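Long-range contact in putative P450-like enzyme (Streptomyces himastatinicus ATCC 53653, PDB 5Z9J), which probably acts as a haem-dependent cytochrome P450-type monooxygenase in bacterial secondary metabolism: residues V144-W155 with L185-R196. Sequence-based numbering, arbitrary orientation.
Sequences VPESDRALFRQW and LLWEMRDYWHER
Trp155 NE1 donates to Glu188 OE2 at 2.6 Å, a nearly straight bond (162°) that lies close to the indole plane but meets the carboxylate from above its own plane. It ties helix 147-163 to helix 172-202, antiparallel neighbours in the helical part of the cytochrome P450 fold, and illustrates how large aromatic knobs can bridge helices where the axes of 147-155 and 185-196 approach to 12.2 Å. Trp155 fills the hole among Leu185, Glu188, Met189 and Tyr192. Over one indole face Met189 CG sits 3.5 Å from the six-membered ring centroid, a CH-pi contact joined by SD in an oblique Met-aromatic approach, while Leu185 CD1 packs over the five-membered ring. With an alanine in place of Trp155, Glu188 OE2 would probably lose this donor and a gap would open beside Met189. The answering knob is Tyr192: with CG anti to the backbone N (chi1 175°), its ring reaches between Asp148, Leu151, Phe152 and Trp155, and takes the indole edge on its face, planes 88° apart. Phe152 also turns an edge to that face, offset, and its CZ lies 3.6 Å from Trp193 CH2. Trp193 touches Ser228 and Ala231 of helix 224-238. Pro145 CD rests over one face of the Arg196 guanidinium, 3.5 Å from NH2.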
ATOM      1  N   VAL A 144       6.839 -17.711  -7.730  1.00 43.44           N
ATOM      2  CA  VAL A 144       7.085 -18.614  -6.613  1.00 43.36           C
ATOM      3  C   VAL A 144       5.998 -19.685  -6.527  1.00 41.79           C
ATOM      4  O   VAL A 144       4.820 -19.421  -6.742  1.00 37.92           O
ATOM      5  CB  VAL A 144       7.183 -17.867  -5.258  1.00 47.14           C
ATOM      6  CG1 VAL A 144       8.320 -16.839  -5.288  1.00 47.21           C
ATOM      7  CG2 VAL A 144       5.852 -17.228  -4.900  1.00 45.47           C
ATOM      8  N   PRO A 145       6.405 -20.917  -6.211  1.00 43.34           N
ATOM      9  CA  PRO A 145       5.444 -22.008  -5.997  1.00 43.91           C
ATOM     10  C   PRO A 145       4.385 -21.655  -4.947  1.00 40.57           C
ATOM     11  O   PRO A 145       4.631 -20.788  -4.093  1.00 37.55           O
ATOM     12  CB  PRO A 145       6.323 -23.167  -5.515  1.00 48.16           C
ATOM     13  CG  PRO A 145       7.650 -22.553  -5.149  1.00 48.76           C
ATOM     14  CD  PRO A 145       7.800 -21.335  -6.003  1.00 46.52           C
ATOM     15  N   GLU A 146       3.215 -22.280  -5.028  1.00 52.82           N
ATOM     16  CA  GLU A 146       2.150 -21.987  -4.079  1.00 54.21           C
ATOM     17  C   GLU A 146       2.616 -22.229  -2.638  1.00 52.36           C
ATOM     18  O   GLU A 146       2.263 -21.463  -1.744  1.00 51.88           O
ATOM     19  CB  GLU A 146       0.896 -22.822  -4.388  1.00 57.51           C
ATOM     20  CG  GLU A 146       0.455 -22.746  -5.858  1.00 59.31           C
ATOM     21  CD  GLU A 146      -0.873 -23.463  -6.149  1.00 61.78           C
ATOM     22  OE1 GLU A 146      -1.525 -23.964  -5.198  1.00 62.92           O
ATOM     23  OE2 GLU A 146      -1.263 -23.512  -7.342  1.00 62.28           O
ATOM     24  N   SER A 147       3.448 -23.250  -2.417  1.00 50.92           N
ATOM     25  CA  SER A 147       3.957 -23.535  -1.070  1.00 51.67           C
ATOM     26  C   SER A 147       4.665 -22.318  -0.451  1.00 51.07           C
ATOM     27  O   SER A 147       4.614 -22.113   0.752  1.00 51.88           O
ATOM     28  CB  SER A 147       4.904 -24.750  -1.074  1.00 51.58           C
ATOM     29  OG  SER A 147       6.049 -24.519  -1.878  1.00 50.75           O
ATOM     30  N   ASP A 148       5.346 -21.530  -1.273  1.00 51.20           N
ATOM     31  CA  ASP A 148       6.086 -20.352  -0.811  1.00 50.59           C
ATOM     32  C   ASP A 148       5.170 -19.177  -0.453  1.00 50.79           C
ATOM     33  O   ASP A 148       5.628 -18.181   0.120  1.00 50.41           O
ATOM     34  CB  ASP A 148       7.096 -19.924  -1.873  1.00 49.99           C
ATOM     35  CG  ASP A 148       8.259 -20.886  -1.986  1.00 48.51           C
ATOM     36  OD1 ASP A 148       8.157 -21.981  -1.432  1.00 49.12           O
ATOM     37  OD2 ASP A 148       9.235 -20.569  -2.692  1.00 47.66           O
ATOM     38  N   ARG A 149       3.884 -19.261  -0.791  1.00 52.91           N
ATOM     39  CA  ARG A 149       2.993 -18.158  -0.423  1.00 54.40           C
ATOM     40  C   ARG A 149       2.891 -18.109   1.114  1.00 54.67           C
ATOM     41  O   ARG A 149       2.719 -17.037   1.710  1.00 55.14           O
ATOM     42  CB  ARG A 149       1.603 -18.313  -1.063  1.00 55.04           C
ATOM     43  CG  ARG A 149       1.559 -18.199  -2.606  1.00 53.20           C
ATOM     44  CD  ARG A 149       0.216 -18.717  -3.152  1.00 52.52           C
ATOM     45  NE  ARG A 149       0.139 -18.815  -4.608  1.00 51.16           N
ATOM     46  CZ  ARG A 149      -0.887 -19.358  -5.269  1.00 52.02           C
ATOM     47  NH1 ARG A 149      -1.952 -19.805  -4.609  1.00 52.26           N
ATOM     48  NH2 ARG A 149      -0.877 -19.417  -6.596  1.00 52.25           N
ATOM     49  N   ALA A 150       3.053 -19.270   1.744  1.00 54.34           N
ATOM     50  CA  ALA A 150       3.103 -19.386   3.199  1.00 54.87           C
ATOM     51  C   ALA A 150       4.239 -18.563   3.798  1.00 55.20           C
ATOM     52  O   ALA A 150       4.050 -17.804   4.744  1.00 54.40           O
ATOM     53  CB  ALA A 150       3.270 -20.853   3.599  1.00 54.22           C
ATOM     54  N   LEU A 151       5.426 -18.736   3.221  1.00 55.91           N
ATOM     55  CA  LEU A 151       6.631 -18.091   3.706  1.00 55.71           C
ATOM     56  C   LEU A 151       6.468 -16.570   3.641  1.00 54.45           C
ATOM     57  O   LEU A 151       6.993 -15.843   4.489  1.00 54.57           O
ATOM     58  CB  LEU A 151       7.836 -18.553   2.888  1.00 55.56           C
ATOM     59  CG  LEU A 151       9.187 -17.920   3.197  1.00 55.19           C
ATOM     60  CD1 LEU A 151       9.485 -18.128   4.671  1.00 55.10           C
ATOM     61  CD2 LEU A 151      10.285 -18.532   2.323  1.00 54.73           C
ATOM     62  N   PHE A 152       5.694 -16.104   2.664  1.00 53.28           N
ATOM     63  CA  PHE A 152       5.438 -14.670   2.499  1.00 53.58           C
ATOM     64  C   PHE A 152       4.462 -14.089   3.539  1.00 54.77           C
ATOM     65  O   PHE A 152       4.663 -12.967   4.035  1.00 53.13           O
ATOM     66  CB  PHE A 152       4.905 -14.395   1.084  1.00 51.54           C
ATOM     67  CG  PHE A 152       5.911 -14.652  -0.021  1.00 50.69           C
ATOM     68  CD1 PHE A 152       7.237 -14.929   0.264  1.00 51.58           C
ATOM     69  CD2 PHE A 152       5.522 -14.612  -1.353  1.00 49.92           C
ATOM     70  CE1 PHE A 152       8.155 -15.158  -0.765  1.00 51.26           C
ATOM     71  CE2 PHE A 152       6.430 -14.838  -2.384  1.00 49.03           C
ATOM     72  CZ  PHE A 152       7.745 -15.110  -2.090  1.00 49.92           C
ATOM     73  N   ARG A 153       3.410 -14.837   3.874  1.00 56.11           N
ATOM     74  CA  ARG A 153       2.456 -14.336   4.860  1.00 58.36           C
ATOM     75  C   ARG A 153       3.118 -14.263   6.237  1.00 60.00           C
ATOM     76  O   ARG A 153       2.830 -13.344   7.026  1.00 61.28           O
ATOM     77  CB  ARG A 153       1.204 -15.220   4.904  1.00 59.48           C
ATOM     78  CG  ARG A 153       0.151 -14.766   5.889  1.00 61.61           C
ATOM     79  CD  ARG A 153      -0.909 -13.938   5.177  1.00 63.18           C
ATOM     80  NE  ARG A 153      -1.904 -13.327   6.059  1.00 65.82           N
ATOM     81  CZ  ARG A 153      -1.712 -12.235   6.793  1.00 67.52           C
ATOM     82  NH1 ARG A 153      -0.552 -11.594   6.775  1.00 67.53           N
ATOM     83  NH2 ARG A 153      -2.698 -11.777   7.547  1.00 69.30           N
ATOM     84  N   GLN A 154       4.074 -15.167   6.470  1.00 59.50           N
ATOM     85  CA  GLN A 154       4.908 -15.148   7.663  1.00 61.00           C
ATOM     86  C   GLN A 154       5.736 -13.875   7.736  1.00 59.61           C
ATOM     87  O   GLN A 154       5.725 -13.167   8.744  1.00 59.26           O
ATOM     88  CB  GLN A 154       5.846 -16.363   7.666  1.00 63.19           C
ATOM     89  CG  GLN A 154       6.682 -16.508   8.924  1.00 66.53           C
ATOM     90  CD  GLN A 154       7.524 -17.778   8.946  1.00 68.64           C
ATOM     91  OE1 GLN A 154       7.367 -18.669   8.103  1.00 69.06           O
ATOM     92  NE2 GLN A 154       8.422 -17.865   9.922  1.00 70.61           N
ATOM     93  N   TRP A 155       6.428 -13.578   6.640  1.00 58.71           N
ATOM     94  CA  TRP A 155       7.259 -12.392   6.552  1.00 57.89           C
ATOM     95  C   TRP A 155       6.431 -11.119   6.686  1.00 58.28           C
ATOM     96  O   TRP A 155       6.897 -10.131   7.247  1.00 57.53           O
ATOM     97  CB  TRP A 155       8.011 -12.352   5.218  1.00 55.94           C
ATOM     98  CG  TRP A 155       9.069 -13.402   5.025  1.00 54.74           C
ATOM     99  CD1 TRP A 155       9.560 -14.266   5.955  1.00 54.88           C
ATOM    100  CD2 TRP A 155       9.777 -13.670   3.810  1.00 52.94           C
ATOM    101  NE1 TRP A 155      10.530 -15.071   5.388  1.00 54.33           N
ATOM    102  CE2 TRP A 155      10.678 -14.720   4.072  1.00 52.96           C
ATOM    103  CE3 TRP A 155       9.728 -13.124   2.521  1.00 50.18           C
ATOM    104  CZ2 TRP A 155      11.528 -15.229   3.095  1.00 50.20           C
ATOM    105  CZ3 TRP A 155      10.573 -13.634   1.550  1.00 51.32           C
ATOM    106  CH2 TRP A 155      11.458 -14.678   1.843  1.00 49.23           C
ATOM    107  N   LEU A 185      15.710 -10.457   8.923  1.00 42.60           N
ATOM    108  CA  LEU A 185      14.667 -10.793   7.973  1.00 40.62           C
ATOM    109  C   LEU A 185      15.140 -10.495   6.552  1.00 40.41           C
ATOM    110  O   LEU A 185      14.888 -11.284   5.631  1.00 39.63           O
ATOM    111  CB  LEU A 185      13.379  -9.998   8.279  1.00 38.46           C
ATOM    112  CG  LEU A 185      12.201 -10.226   7.340  1.00 37.75           C
ATOM    113  CD1 LEU A 185      11.809 -11.685   7.307  1.00 36.98           C
ATOM    114  CD2 LEU A 185      10.999  -9.374   7.731  1.00 37.53           C
ATOM    115  N   LEU A 186      15.959  -9.464   6.393  1.00 40.83           N
ATOM    116  CA  LEU A 186      16.480  -9.158   5.068  1.00 41.32           C
ATOM    117  C   LEU A 186      17.426 -10.230   4.601  1.00 43.46           C
ATOM    118  O   LEU A 186      17.477 -10.543   3.418  1.00 44.49           O
ATOM    119  CB  LEU A 186      17.229  -7.834   5.055  1.00 40.47           C
ATOM    120  CG  LEU A 186      16.337  -6.642   5.278  1.00 38.43           C
ATOM    121  CD1 LEU A 186      17.153  -5.358   5.301  1.00 37.84           C
ATOM    122  CD2 LEU A 186      15.263  -6.616   4.206  1.00 37.92           C
ATOM    123  N   TRP A 187      18.144 -10.827   5.540  1.00 44.35           N
ATOM    124  CA  TRP A 187      19.066 -11.894   5.190  1.00 46.62           C
ATOM    125  C   TRP A 187      18.341 -13.167   4.822  1.00 45.90           C
ATOM    126  O   TRP A 187      18.752 -13.874   3.909  1.00 46.18           O
ATOM    127  CB  TRP A 187      20.031 -12.168   6.328  1.00 50.75           C
ATOM    128  CG  TRP A 187      21.218 -11.261   6.355  1.00 54.72           C
ATOM    129  CD1 TRP A 187      21.776 -10.621   5.295  1.00 56.03           C
ATOM    130  CD2 TRP A 187      22.035 -10.946   7.493  1.00 57.26           C
ATOM    131  NE1 TRP A 187      22.881  -9.903   5.699  1.00 57.55           N
ATOM    132  CE2 TRP A 187      23.063 -10.087   7.043  1.00 57.95           C
ATOM    133  CE3 TRP A 187      21.992 -11.298   8.848  1.00 58.30           C
ATOM    134  CZ2 TRP A 187      24.037  -9.570   7.900  1.00 58.60           C
ATOM    135  CZ3 TRP A 187      22.961 -10.784   9.701  1.00 59.33           C
ATOM    136  CH2 TRP A 187      23.970  -9.931   9.221  1.00 59.34           C
ATOM    137  N   GLU A 188      17.216 -13.423   5.470  1.00 45.59           N
ATOM    138  CA  GLU A 188      16.454 -14.609   5.129  1.00 45.58           C
ATOM    139  C   GLU A 188      15.809 -14.486   3.761  1.00 42.55           C
ATOM    140  O   GLU A 188      15.854 -15.415   2.959  1.00 44.92           O
ATOM    141  CB  GLU A 188      15.383 -14.883   6.187  1.00 46.22           C
ATOM    142  CG  GLU A 188      14.423 -15.994   5.793  1.00 46.92           C
ATOM    143  CD  GLU A 188      13.319 -16.227   6.800  1.00 46.63           C
ATOM    144  OE1 GLU A 188      13.477 -15.854   7.983  1.00 46.02           O
ATOM    145  OE2 GLU A 188      12.276 -16.762   6.393  1.00 47.15           O
ATOM    146  N   MET A 189      15.301 -13.314   3.461  1.00 38.03           N
ATOM    147  CA  MET A 189      14.746 -13.047   2.148  1.00 36.53           C
ATOM    148  C   MET A 189      15.788 -13.037   1.053  1.00 35.00           C
ATOM    149  O   MET A 189      15.548 -13.518  -0.042  1.00 34.76           O
ATOM    150  CB  MET A 189      14.014 -11.701   2.159  1.00 35.61           C
ATOM    151  CG  MET A 189      13.007 -11.610   3.268  1.00 35.91           C
ATOM    152  SD  MET A 189      11.810 -10.261   3.085  1.00 56.58           S
ATOM    153  CE  MET A 189      12.598  -8.983   4.027  1.00 53.95           C
ATOM    154  N   ARG A 190      16.948 -12.476   1.360  1.00 33.99           N
ATOM    155  CA  ARG A 190      17.988 -12.370   0.376  1.00 35.46           C
ATOM    156  C   ARG A 190      18.397 -13.791  -0.019  1.00 36.57           C
ATOM    157  O   ARG A 190      18.564 -14.079  -1.193  1.00 33.12           O
ATOM    158  CB  ARG A 190      19.187 -11.602   0.903  1.00 38.32           C
ATOM    159  CG  ARG A 190      20.219 -11.313  -0.181  1.00 45.32           C
ATOM    160  CD  ARG A 190      21.611 -11.239   0.383  1.00 52.17           C
ATOM    161  NE  ARG A 190      21.719 -12.120   1.541  1.00 57.23           N
ATOM    162  CZ  ARG A 190      22.184 -13.367   1.494  1.00 61.48           C
ATOM    163  NH1 ARG A 190      22.589 -13.889   0.339  1.00 62.96           N
ATOM    164  NH2 ARG A 190      22.239 -14.090   2.605  1.00 63.27           N
ATOM    165  N   ASP A 191      18.442 -14.683   0.956  1.00 36.02           N
ATOM    166  CA  ASP A 191      18.896 -16.051   0.654  1.00 39.46           C
ATOM    167  C   ASP A 191      17.779 -16.808  -0.017  1.00 42.01           C
ATOM    168  O   ASP A 191      18.026 -17.669  -0.845  1.00 44.17           O
ATOM    169  CB  ASP A 191      19.306 -16.773   1.929  1.00 40.63           C
ATOM    170  N   TYR A 192      16.551 -16.356   0.194  1.00 41.99           N
ATOM    171  CA  TYR A 192      15.435 -16.932  -0.531  1.00 42.45           C
ATOM    172  C   TYR A 192      15.463 -16.536  -1.998  1.00 40.96           C
ATOM    173  O   TYR A 192      15.511 -17.414  -2.889  1.00 40.95           O
ATOM    174  CB  TYR A 192      14.111 -16.500   0.077  1.00 41.94           C
ATOM    175  CG  TYR A 192      12.931 -16.974  -0.717  1.00 42.96           C
ATOM    176  CD1 TYR A 192      12.449 -18.260  -0.554  1.00 45.30           C
ATOM    177  CD2 TYR A 192      12.290 -16.133  -1.631  1.00 42.86           C
ATOM    178  CE1 TYR A 192      11.367 -18.717  -1.268  1.00 46.24           C
ATOM    179  CE2 TYR A 192      11.202 -16.580  -2.355  1.00 43.66           C
ATOM    180  CZ  TYR A 192      10.748 -17.880  -2.165  1.00 45.48           C
ATOM    181  OH  TYR A 192       9.671 -18.358  -2.861  1.00 46.16           O
ATOM    182  N   TRP A 193      15.502 -15.221  -2.247  1.00 37.58           N
ATOM    183  CA  TRP A 193      15.510 -14.741  -3.627  1.00 37.83           C
ATOM    184  C   TRP A 193      16.765 -15.244  -4.353  1.00 39.93           C
ATOM    185  O   TRP A 193      16.715 -15.502  -5.549  1.00 42.12           O
ATOM    186  CB  TRP A 193      15.377 -13.230  -3.669  1.00 35.39           C
ATOM    187  CG  TRP A 193      14.016 -12.839  -3.163  1.00 33.96           C
ATOM    188  CD1 TRP A 193      13.753 -12.137  -2.048  1.00 33.24           C
ATOM    189  CD2 TRP A 193      12.734 -13.146  -3.761  1.00 33.56           C
ATOM    190  NE1 TRP A 193      12.393 -11.987  -1.886  1.00 32.52           N
ATOM    191  CE2 TRP A 193      11.744 -12.588  -2.926  1.00 32.83           C
ATOM    192  CE3 TRP A 193      12.333 -13.841  -4.907  1.00 33.62           C
ATOM    193  CZ2 TRP A 193      10.375 -12.691  -3.198  1.00 31.81           C
ATOM    194  CZ3 TRP A 193      10.968 -13.953  -5.176  1.00 33.06           C
ATOM    195  CH2 TRP A 193      10.009 -13.364  -4.330  1.00 32.73           C
ATOM    196  N   HIS A 194      17.855 -15.457  -3.626  1.00 39.96           N
ATOM    197  CA  HIS A 194      19.046 -16.042  -4.240  1.00 41.40           C
ATOM    198  C   HIS A 194      18.720 -17.366  -4.908  1.00 43.75           C
ATOM    199  O   HIS A 194      19.123 -17.608  -6.035  1.00 46.63           O
ATOM    200  CB  HIS A 194      20.131 -16.282  -3.205  1.00 43.17           C
ATOM    201  CG  HIS A 194      21.315 -17.046  -3.734  1.00 44.76           C
ATOM    202  ND1 HIS A 194      22.156 -16.549  -4.707  1.00 46.00           N
ATOM    203  CD2 HIS A 194      21.765 -18.292  -3.453  1.00 47.64           C
ATOM    204  CE1 HIS A 194      23.087 -17.450  -4.990  1.00 48.51           C
ATOM    205  NE2 HIS A 194      22.877 -18.512  -4.235  1.00 48.91           N
ATOM    206  N   GLU A 195      17.941 -18.207  -4.245  1.00 44.91           N
ATOM    207  CA  GLU A 195      17.619 -19.508  -4.823  1.00 47.50           C
ATOM    208  C   GLU A 195      16.553 -19.410  -5.918  1.00 45.05           C
ATOM    209  O   GLU A 195      16.558 -20.200  -6.867  1.00 46.23           O
ATOM    210  CB  GLU A 195      17.152 -20.471  -3.730  1.00 48.36           C
ATOM    211  N   ARG A 196      15.672 -18.421  -5.834  1.00 42.76           N
ATOM    212  CA  ARG A 196      14.717 -18.230  -6.920  1.00 40.06           C
ATOM    213  C   ARG A 196      15.413 -17.711  -8.157  1.00 38.68           C
ATOM    214  O   ARG A 196      15.059 -18.079  -9.268  1.00 37.37           O
ATOM    215  CB  ARG A 196      13.582 -17.296  -6.498  1.00 41.00           C
ATOM    216  CG  ARG A 196      12.878 -17.759  -5.241  1.00 43.00           C
ATOM    217  CD  ARG A 196      12.386 -19.205  -5.438  1.00 45.81           C
ATOM    218  NE  ARG A 196      11.557 -19.357  -6.639  1.00 46.20           N
ATOM    219  CZ  ARG A 196      11.168 -20.527  -7.136  1.00 47.12           C
ATOM    220  NH1 ARG A 196      11.520 -21.645  -6.520  1.00 48.55           N
ATOM    221  NH2 ARG A 196      10.418 -20.585  -8.235  1.00 46.01           N
TER